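PDB 5BTO: decapping nuclease RAI1 from Scheffersomyces stipitis, which removes NAD caps, and acts on other 5' ends of RNA, by metal-dependent hydrolysis, and binds and stimulates the exoribonuclease RAT1. Local coordinates for residues S85-K88 with C89-A93; T92-T95 with K96-E100; E388-S392 with E393-W397. All coordinates share one frame; numbering follows the deposited sequence.

Interaction 1 (S85-K88 with C89-A93); sequences SDMK and CLLTA
Lys88 O takes two bonds from Thr92, one from the backbone and one from the side chain. Thr92 N lies 2.9 Å from Lys88 O, while Thr92 OG1, also 2.9 Å from Lys88 O, arrives from the other face of the carbonyl plane, 37° out of it. The hydroxyl can fold back in this way because OG1 stands anti to the carbonyl carbon of Thr92 (chi1 -60°), next to its own N. One residue earlier, Leu91 N donates to Met87 O at 2.8 Å. This is the first turn of helix 87-101 in the PD-(D/E)XK-type nuclease fold, and Asp86 is its N-cap: Asp86 OD1 receives Lys88 N at 2.9 Å from above the carboxylate plane. Asp86 OD2 sits 3.7 Å from Cys89 SG, and Asp86 O is hydrogen-bonded to the hydroxyl of Tyr114, a substrate-binding residue. On the buried flank the Met87 chain, bent at chi2 and chi3, crosses two leucines, with SD 3.8 Å from Leu90 CD2 and CG 3.7 Å from Leu91 CD1. Leu90 continues onto Ile112 and Tyr114 of strand 111-114, and Leu91 onto Phe144. The amine of Lys88 reaches the backbone oxygen of Glu388.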
loop_
_atom_site.group_PDB
_atom_site.type_symbol
_atom_site.label_atom_id
_atom_site.label_comp_id
_atom_site.label_asym_id
_atom_site.label_seq_id
_atom_site.Cartn_x
_atom_site.Cartn_y
_atom_site.Cartn_z
ATOM N N SER A 85 -6.084 -28.096 -5.824
ATOM C CA SER A 85 -7.081 -27.383 -6.615
ATOM C C SER A 85 -6.767 -27.515 -8.094
ATOM O O SER A 85 -5.643 -27.248 -8.526
ATOM C CB SER A 85 -7.139 -25.906 -6.225
ATOM O OG SER A 85 -8.044 -25.697 -5.154
ATOM N N ASP A 86 -7.778 -27.897 -8.866
ATOM C CA ASP A 86 -7.590 -28.308 -10.246
ATOM C C ASP A 86 -8.416 -27.457 -11.209
ATOM O O ASP A 86 -9.644 -27.558 -11.248
ATOM C CB ASP A 86 -7.989 -29.780 -10.366
ATOM C CG ASP A 86 -7.815 -30.327 -11.763
ATOM O OD1 ASP A 86 -7.077 -29.714 -12.562
ATOM O OD2 ASP A 86 -8.409 -31.387 -12.051
ATOM N N MET A 87 -7.746 -26.624 -11.996
ATOM C CA MET A 87 -8.456 -25.792 -12.951
ATOM C C MET A 87 -9.089 -26.652 -14.053
ATOM O O MET A 87 -10.072 -26.251 -14.666
ATOM C CB MET A 87 -7.519 -24.726 -13.538
ATOM C CG MET A 87 -8.182 -23.715 -14.478
ATOM S SD MET A 87 -9.487 -22.685 -13.750
ATOM C CE MET A 87 -8.616 -21.908 -12.402
ATOM N N LYS A 88 -8.537 -27.841 -14.288
ATOM C CA LYS A 88 -9.002 -28.697 -15.377
ATOM C C LYS A 88 -10.469 -29.088 -15.213
ATOM O O LYS A 88 -11.270 -28.970 -16.149
ATOM C CB LYS A 88 -8.147 -29.962 -15.477
ATOM C CG LYS A 88 -6.673 -29.703 -15.712
ATOM C CD LYS A 88 -5.887 -31.007 -15.704
ATOM C CE LYS A 88 -4.415 -30.761 -15.970
ATOM N NZ LYS A 88 -3.802 -29.848 -14.961
ATOM N N CYS A 89 -10.823 -29.571 -14.027
ATOM C CA CYS A 89 -12.207 -29.970 -13.782
ATOM C C CYS A 89 -13.152 -28.764 -13.793
ATOM O O CYS A 89 -14.262 -28.845 -14.318
ATOM C CB CYS A 89 -12.353 -30.807 -12.495
ATOM S SG CYS A 89 -11.736 -30.077 -10.953
ATOM N N LEU A 90 -12.711 -27.648 -13.223
ATOM C CA LEU A 90 -13.489 -26.417 -13.284
ATOM C C LEU A 90 -13.757 -26.024 -14.742
ATOM O O LEU A 90 -14.886 -25.682 -15.109
ATOM C CB LEU A 90 -12.789 -25.282 -12.521
ATOM C CG LEU A 90 -13.458 -23.906 -12.573
ATOM C CD1 LEU A 90 -14.943 -24.009 -12.189
ATOM C CD2 LEU A 90 -12.719 -22.898 -11.671
ATOM N N LEU A 91 -12.726 -26.070 -15.577
ATOM C CA LEU A 91 -12.915 -25.717 -16.984
ATOM C C LEU A 91 -13.808 -26.710 -17.713
ATOM O O LEU A 91 -14.556 -26.330 -18.611
ATOM C CB LEU A 91 -11.577 -25.599 -17.709
ATOM C CG LEU A 91 -10.735 -24.455 -17.165
ATOM C CD1 LEU A 91 -9.438 -24.355 -17.946
ATOM C CD2 LEU A 91 -11.514 -23.148 -17.221
ATOM N N THR A 92 -13.723 -27.980 -17.340
ATOM C CA THR A 92 -14.613 -28.977 -17.932
ATOM C C THR A 92 -16.071 -28.633 -17.608
ATOM O O THR A 92 -16.935 -28.637 -18.485
ATOM C CB THR A 92 -14.276 -30.402 -17.453
ATOM O OG1 THR A 92 -12.928 -30.726 -17.831
ATOM C CG2 THR A 92 -15.237 -31.428 -18.076
ATOM N N ALA A 93 -16.336 -28.300 -16.350
ATOM C CA ALA A 93 -17.690 -27.948 -15.939
ATOM C C ALA A 93 -18.143 -26.638 -16.585
ATOM O O ALA A 93 -19.295 -26.502 -16.978
ATOM C CB ALA A 93 -17.772 -27.850 -14.416
#

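Interaction 2 (T92-T95 with K96-E100); sequences TALT and KYEQE
Leu94 and Glu98 lie one turn apart in the middle of helix 87-101, their backbone bond accompanied by van der Waals contact between the side chains. The backbone part is regular alpha-helix: four successive i to i+4 bonds run from Lys96, Tyr97, Glu98 and Gln99 back to Thr92, Ala93, Leu94 and Thr95. They range from Glu98 N to Leu94 O at 2.9 Å to the longer Lys96 N to Thr92 O at 3.3 Å. Among the side-chain contacts, the extended Glu98 chain crosses Leu94 obliquely, bringing OE2 to 3.5 Å from Leu94 CD1. Its buried carboxylate is satisfied beyond the helix: OE1 accepts from Trp397 NE1 and forms a salt bridge with Arg398, and OE2 accepts from Val107 N. Leu94 CD1 also lies 4.4 Å from Tyr97 CD2, and the Tyr97 ring meets Phe30 of strand 27-34. Thr95 and Gln99 lie side by side on the face turned to helix 392-400, with Thr95 CG2 3.4 Å from Gln99 NE2; Thr95 OG1 bonds to Leu91 O. A salt bridge lies within the later turn: Lys96, straight until its last torsion (chi4 59°), places NZ on the syn side of the Glu100 carboxylate, 3.0 Å from Glu100 OE2.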
loop_
_atom_site.group_PDB
_atom_site.type_symbol
_atom_site.label_atom_id
_atom_site.label_comp_id
_atom_site.label_asym_id
_atom_site.label_seq_id
_atom_site.Cartn_x
_atom_site.Cartn_y
_atom_site.Cartn_z
ATOM N N THR A 92 -13.723 -27.980 -17.340
ATOM C CA THR A 92 -14.613 -28.977 -17.932
ATOM C C THR A 92 -16.071 -28.633 -17.608
ATOM O O THR A 92 -16.935 -28.637 -18.485
ATOM C CB THR A 92 -14.276 -30.402 -17.453
ATOM O OG1 THR A 92 -12.928 -30.726 -17.831
ATOM C CG2 THR A 92 -15.237 -31.428 -18.076
ATOM N N ALA A 93 -16.336 -28.300 -16.350
ATOM C CA ALA A 93 -17.690 -27.948 -15.939
ATOM C C ALA A 93 -18.143 -26.638 -16.585
ATOM O O ALA A 93 -19.295 -26.502 -16.978
ATOM C CB ALA A 93 -17.772 -27.850 -14.416
ATOM N N LEU A 94 -17.232 -25.670 -16.692
ATOM C CA LEU A 94 -17.564 -24.371 -17.273
ATOM C C LEU A 94 -17.903 -24.497 -18.757
ATOM O O LEU A 94 -18.829 -23.854 -19.259
ATOM C CB LEU A 94 -16.399 -23.384 -17.090
ATOM C CG LEU A 94 -16.575 -22.010 -17.732
ATOM C CD1 LEU A 94 -17.783 -21.264 -17.186
ATOM C CD2 LEU A 94 -15.293 -21.192 -17.528
ATOM N N THR A 95 -17.151 -25.334 -19.454
ATOM C CA THR A 95 -17.399 -25.562 -20.874
ATOM C C THR A 95 -18.817 -26.099 -21.070
ATOM O O THR A 95 -19.552 -25.643 -21.944
ATOM C CB THR A 95 -16.371 -26.536 -21.463
ATOM O OG1 THR A 95 -15.061 -25.946 -21.388
ATOM C CG2 THR A 95 -16.691 -26.832 -22.928
ATOM N N LYS A 96 -19.185 -27.061 -20.243
ATOM C CA LYS A 96 -20.515 -27.666 -20.334
ATOM C C LYS A 96 -21.585 -26.614 -20.088
ATOM O O LYS A 96 -22.593 -26.549 -20.794
ATOM C CB LYS A 96 -20.616 -28.809 -19.336
ATOM C CG LYS A 96 -21.942 -29.578 -19.363
ATOM C CD LYS A 96 -21.888 -30.696 -18.340
ATOM C CE LYS A 96 -23.180 -31.517 -18.327
ATOM N NZ LYS A 96 -23.455 -32.128 -19.666
ATOM N N TYR A 97 -21.369 -25.778 -19.078
ATOM C CA TYR A 97 -22.302 -24.696 -18.803
ATOM C C TYR A 97 -22.444 -23.721 -19.982
ATOM O O TYR A 97 -23.561 -23.344 -20.363
ATOM C CB TYR A 97 -21.904 -23.947 -17.518
ATOM C CG TYR A 97 -22.687 -22.670 -17.337
ATOM C CD1 TYR A 97 -23.976 -22.696 -16.829
ATOM C CD2 TYR A 97 -22.151 -21.439 -17.714
ATOM C CE1 TYR A 97 -24.706 -21.547 -16.679
ATOM C CE2 TYR A 97 -22.882 -20.272 -17.565
ATOM C CZ TYR A 97 -24.166 -20.340 -17.050
ATOM O OH TYR A 97 -24.919 -19.202 -16.894
ATOM N N GLU A 98 -21.324 -23.310 -20.567
ATOM C CA GLU A 98 -21.380 -22.343 -21.651
ATOM C C GLU A 98 -22.124 -22.909 -22.859
ATOM O O GLU A 98 -22.955 -22.231 -23.463
ATOM C CB GLU A 98 -19.972 -21.843 -22.007
ATOM C CG GLU A 98 -19.350 -21.101 -20.822
ATOM C CD GLU A 98 -17.945 -20.587 -21.079
ATOM O OE1 GLU A 98 -17.271 -21.081 -22.011
ATOM O OE2 GLU A 98 -17.520 -19.684 -20.319
ATOM N N GLN A 99 -21.839 -24.165 -23.172
ATOM C CA GLN A 99 -22.504 -24.868 -24.280
ATOM C C GLN A 99 -24.006 -25.059 -24.067
ATOM O O GLN A 99 -24.801 -24.904 -24.999
ATOM C CB GLN A 99 -21.868 -26.238 -24.455
ATOM C CG GLN A 99 -20.466 -26.186 -25.022
ATOM C CD GLN A 99 -19.748 -27.507 -24.899
ATOM O OE1 GLN A 99 -20.187 -28.398 -24.171
ATOM N NE2 GLN A 99 -18.638 -27.649 -25.618
ATOM N N GLU A 100 -24.392 -25.420 -22.848
ATOM C CA GLU A 100 -25.759 -25.896 -22.614
ATOM C C GLU A 100 -26.719 -24.883 -21.996
ATOM O O GLU A 100 -27.941 -24.997 -22.164
ATOM C CB GLU A 100 -25.730 -27.187 -21.792
ATOM C CG GLU A 100 -25.019 -28.320 -22.528
ATOM C CD GLU A 100 -24.834 -29.564 -21.688
ATOM O OE1 GLU A 100 -25.426 -29.642 -20.594
ATOM O OE2 GLU A 100 -24.097 -30.470 -22.134
#

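Interaction 3 (E388-S392 with E393-W397); sequences EMLTS and EFKQW
Thr391 OG1 accepts from Phe394 N at 3.0 Å, the N-H pointing at it at 155°, and this bond holds the close-packed side of the turn. OG1 can reach it because chi1 is 67°, which sets the oxygen between the backbone N and carbonyl carbon of Thr391; it then also lies against Phe394 CB at 3.2 Å. The two side chains cross at about a right angle, and the Phe394 ring runs on to Thr95 of helix 87-101. Regular helical bonding begins at once, with Lys395 N 3.1 Å from Thr391 O and Gln396 N 3.0 Å from Ser392 O. Leu390 adds the apolar part: its CD2 approaches Phe394 CD2 obliquely at 4.2 Å, and its CB meets Lys395 CD at 4.0 Å. Lys395 crosses Leu390 nearly perpendicularly, bends at chi3 and carries NZ to the backbone oxygen of Arg385. The solvent side is looser: the side chains of Ser392, Glu393 and Gln396 are exposed. Here Glu393, bent at chi2 (78°), turns its carboxylate back toward the start of the helix, where Ser392 OG gives OE1 only a weak bond of 3.3 Å. A threonine whose hydroxyl takes the N-H three residues on is the classical N-cap, and it starts helix 392-400.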
loop_
_atom_site.group_PDB
_atom_site.type_symbol
_atom_site.label_atom_id
_atom_site.label_comp_id
_atom_site.label_asym_id
_atom_site.label_seq_id
_atom_site.Cartn_x
_atom_site.Cartn_y
_atom_site.Cartn_z
ATOM N N GLU A 388 -1.553 -27.389 -17.585
ATOM C CA GLU A 388 -1.755 -27.230 -16.141
ATOM C C GLU A 388 -2.956 -26.359 -15.774
ATOM O O GLU A 388 -3.742 -26.728 -14.900
ATOM C CB GLU A 388 -0.492 -26.735 -15.417
ATOM C CG GLU A 388 -0.770 -26.400 -13.936
ATOM C CD GLU A 388 0.482 -26.267 -13.074
ATOM O OE1 GLU A 388 1.527 -26.852 -13.438
ATOM O OE2 GLU A 388 0.413 -25.587 -12.019
ATOM N N MET A 389 -3.101 -25.215 -16.436
ATOM C CA MET A 389 -4.227 -24.313 -16.181
ATOM C C MET A 389 -5.310 -24.452 -17.256
ATOM O O MET A 389 -6.425 -24.899 -16.977
ATOM C CB MET A 389 -3.737 -22.860 -16.108
ATOM C CG MET A 389 -4.830 -21.820 -15.860
ATOM S SD MET A 389 -4.820 -21.169 -14.184
ATOM C CE MET A 389 -3.047 -20.886 -14.003
ATOM N N LEU A 390 -4.979 -24.057 -18.482
ATOM C CA LEU A 390 -5.907 -24.196 -19.601
ATOM C C LEU A 390 -5.824 -25.604 -20.169
ATOM O O LEU A 390 -4.736 -26.193 -20.243
ATOM C CB LEU A 390 -5.594 -23.172 -20.697
ATOM C CG LEU A 390 -5.614 -21.697 -20.287
ATOM C CD1 LEU A 390 -5.282 -20.790 -21.473
ATOM C CD2 LEU A 390 -6.941 -21.305 -19.652
ATOM N N THR A 391 -6.971 -26.147 -20.572
ATOM C CA THR A 391 -7.004 -27.462 -21.198
ATOM C C THR A 391 -7.225 -27.306 -22.697
ATOM O O THR A 391 -7.749 -26.290 -23.153
ATOM C CB THR A 391 -8.132 -28.324 -20.628
ATOM O OG1 THR A 391 -9.394 -27.764 -21.011
ATOM C CG2 THR A 391 -8.044 -28.376 -19.100
ATOM N N SER A 392 -6.832 -28.309 -23.468
ATOM C CA SER A 392 -7.035 -28.246 -24.913
ATOM C C SER A 392 -8.524 -28.192 -25.249
ATOM O O SER A 392 -8.934 -27.484 -26.167
ATOM C CB SER A 392 -6.344 -29.414 -25.625
ATOM O OG SER A 392 -6.833 -30.665 -25.177
ATOM N N GLU A 393 -9.330 -28.924 -24.488
ATOM C CA GLU A 393 -10.770 -28.943 -24.717
ATOM C C GLU A 393 -11.378 -27.557 -24.501
ATOM O O GLU A 393 -12.219 -27.106 -25.275
ATOM C CB GLU A 393 -11.451 -29.972 -23.802
ATOM C CG GLU A 393 -11.134 -31.430 -24.137
ATOM C CD GLU A 393 -9.761 -31.890 -23.646
ATOM O OE1 GLU A 393 -9.100 -31.155 -22.871
ATOM O OE2 GLU A 393 -9.348 -33.004 -24.042
ATOM N N PHE A 394 -10.954 -26.873 -23.441
ATOM C CA PHE A 394 -11.509 -25.564 -23.154
ATOM C C PHE A 394 -11.097 -24.542 -24.216
ATOM O O PHE A 394 -11.916 -23.748 -24.674
ATOM C CB PHE A 394 -11.068 -25.116 -21.756
ATOM C CG PHE A 394 -11.523 -23.738 -21.382
ATOM C CD1 PHE A 394 -12.858 -23.481 -21.095
ATOM C CD2 PHE A 394 -10.604 -22.701 -21.276
ATOM C CE1 PHE A 394 -13.272 -22.212 -20.740
ATOM C CE2 PHE A 394 -11.006 -21.432 -20.921
ATOM C CZ PHE A 394 -12.329 -21.179 -20.647
ATOM N N LYS A 395 -9.828 -24.556 -24.609
ATOM C CA LYS A 395 -9.356 -23.606 -25.609
ATOM C C LYS A 395 -10.054 -23.814 -26.950
ATOM O O LYS A 395 -10.455 -22.856 -27.606
ATOM C CB LYS A 395 -7.838 -23.698 -25.778
ATOM C CG LYS A 395 -7.080 -23.256 -24.520
ATOM C CD LYS A 395 -5.582 -23.210 -24.735
ATOM C CE LYS A 395 -4.984 -24.603 -24.889
ATOM N NZ LYS A 395 -3.539 -24.515 -25.293
ATOM N N GLN A 396 -10.208 -25.071 -27.338
ATOM C CA GLN A 396 -10.877 -25.377 -28.599
ATOM C C GLN A 396 -12.313 -24.861 -28.569
ATOM O O GLN A 396 -12.799 -24.271 -29.538
ATOM C CB GLN A 396 -10.843 -26.880 -28.881
ATOM C CG GLN A 396 -11.319 -27.261 -30.266
ATOM C CD GLN A 396 -11.215 -28.748 -30.509
ATOM O OE1 GLN A 396 -12.213 -29.466 -30.465
ATOM N NE2 GLN A 396 -10.002 -29.223 -30.764
ATOM N N TRP A 397 -12.987 -25.069 -27.442
ATOM C CA TRP A 397 -14.336 -24.555 -27.284
ATOM C C TRP A 397 -14.371 -23.039 -27.430
ATOM O O TRP A 397 -15.140 -22.511 -28.219
ATOM C CB TRP A 397 -14.948 -24.993 -25.942
ATOM C CG TRP A 397 -16.097 -24.145 -25.493
ATOM C CD1 TRP A 397 -16.155 -23.370 -24.360
ATOM C CD2 TRP A 397 -17.355 -23.976 -26.157
ATOM N NE1 TRP A 397 -17.364 -22.730 -24.291
ATOM C CE2 TRP A 397 -18.122 -23.084 -25.379
ATOM C CE3 TRP A 397 -17.906 -24.490 -27.336
ATOM C CZ2 TRP A 397 -19.408 -22.699 -25.735
ATOM C CZ3 TRP A 397 -19.186 -24.103 -27.690
ATOM C CH2 TRP A 397 -19.926 -23.221 -26.891
#

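From the N terminus, interaction 1 starts helix 87-101 and interaction 2 continues it, the two sharing Thr92 and Ala93; interaction 3 follows nearly 300 residues later, where the chain leaves helix 378-388 and starts helix 392-400. None encloses another: each is a local turn closed between neighbouring residues. The late chain returns to helix 87-101 near its start, where Thr391 touches Lys88 and Met389 O packs on Leu91, joining interactions 1 and 3. It does so again at the later turns, where Trp397 lies on Gln99, joining interactions 2 and 3. In the large mixed sheet, helix 87-101 rests on strands 27-34, 111-114 and 142-147, while Met389, Leu390 and Lys395 reach strand 132-139.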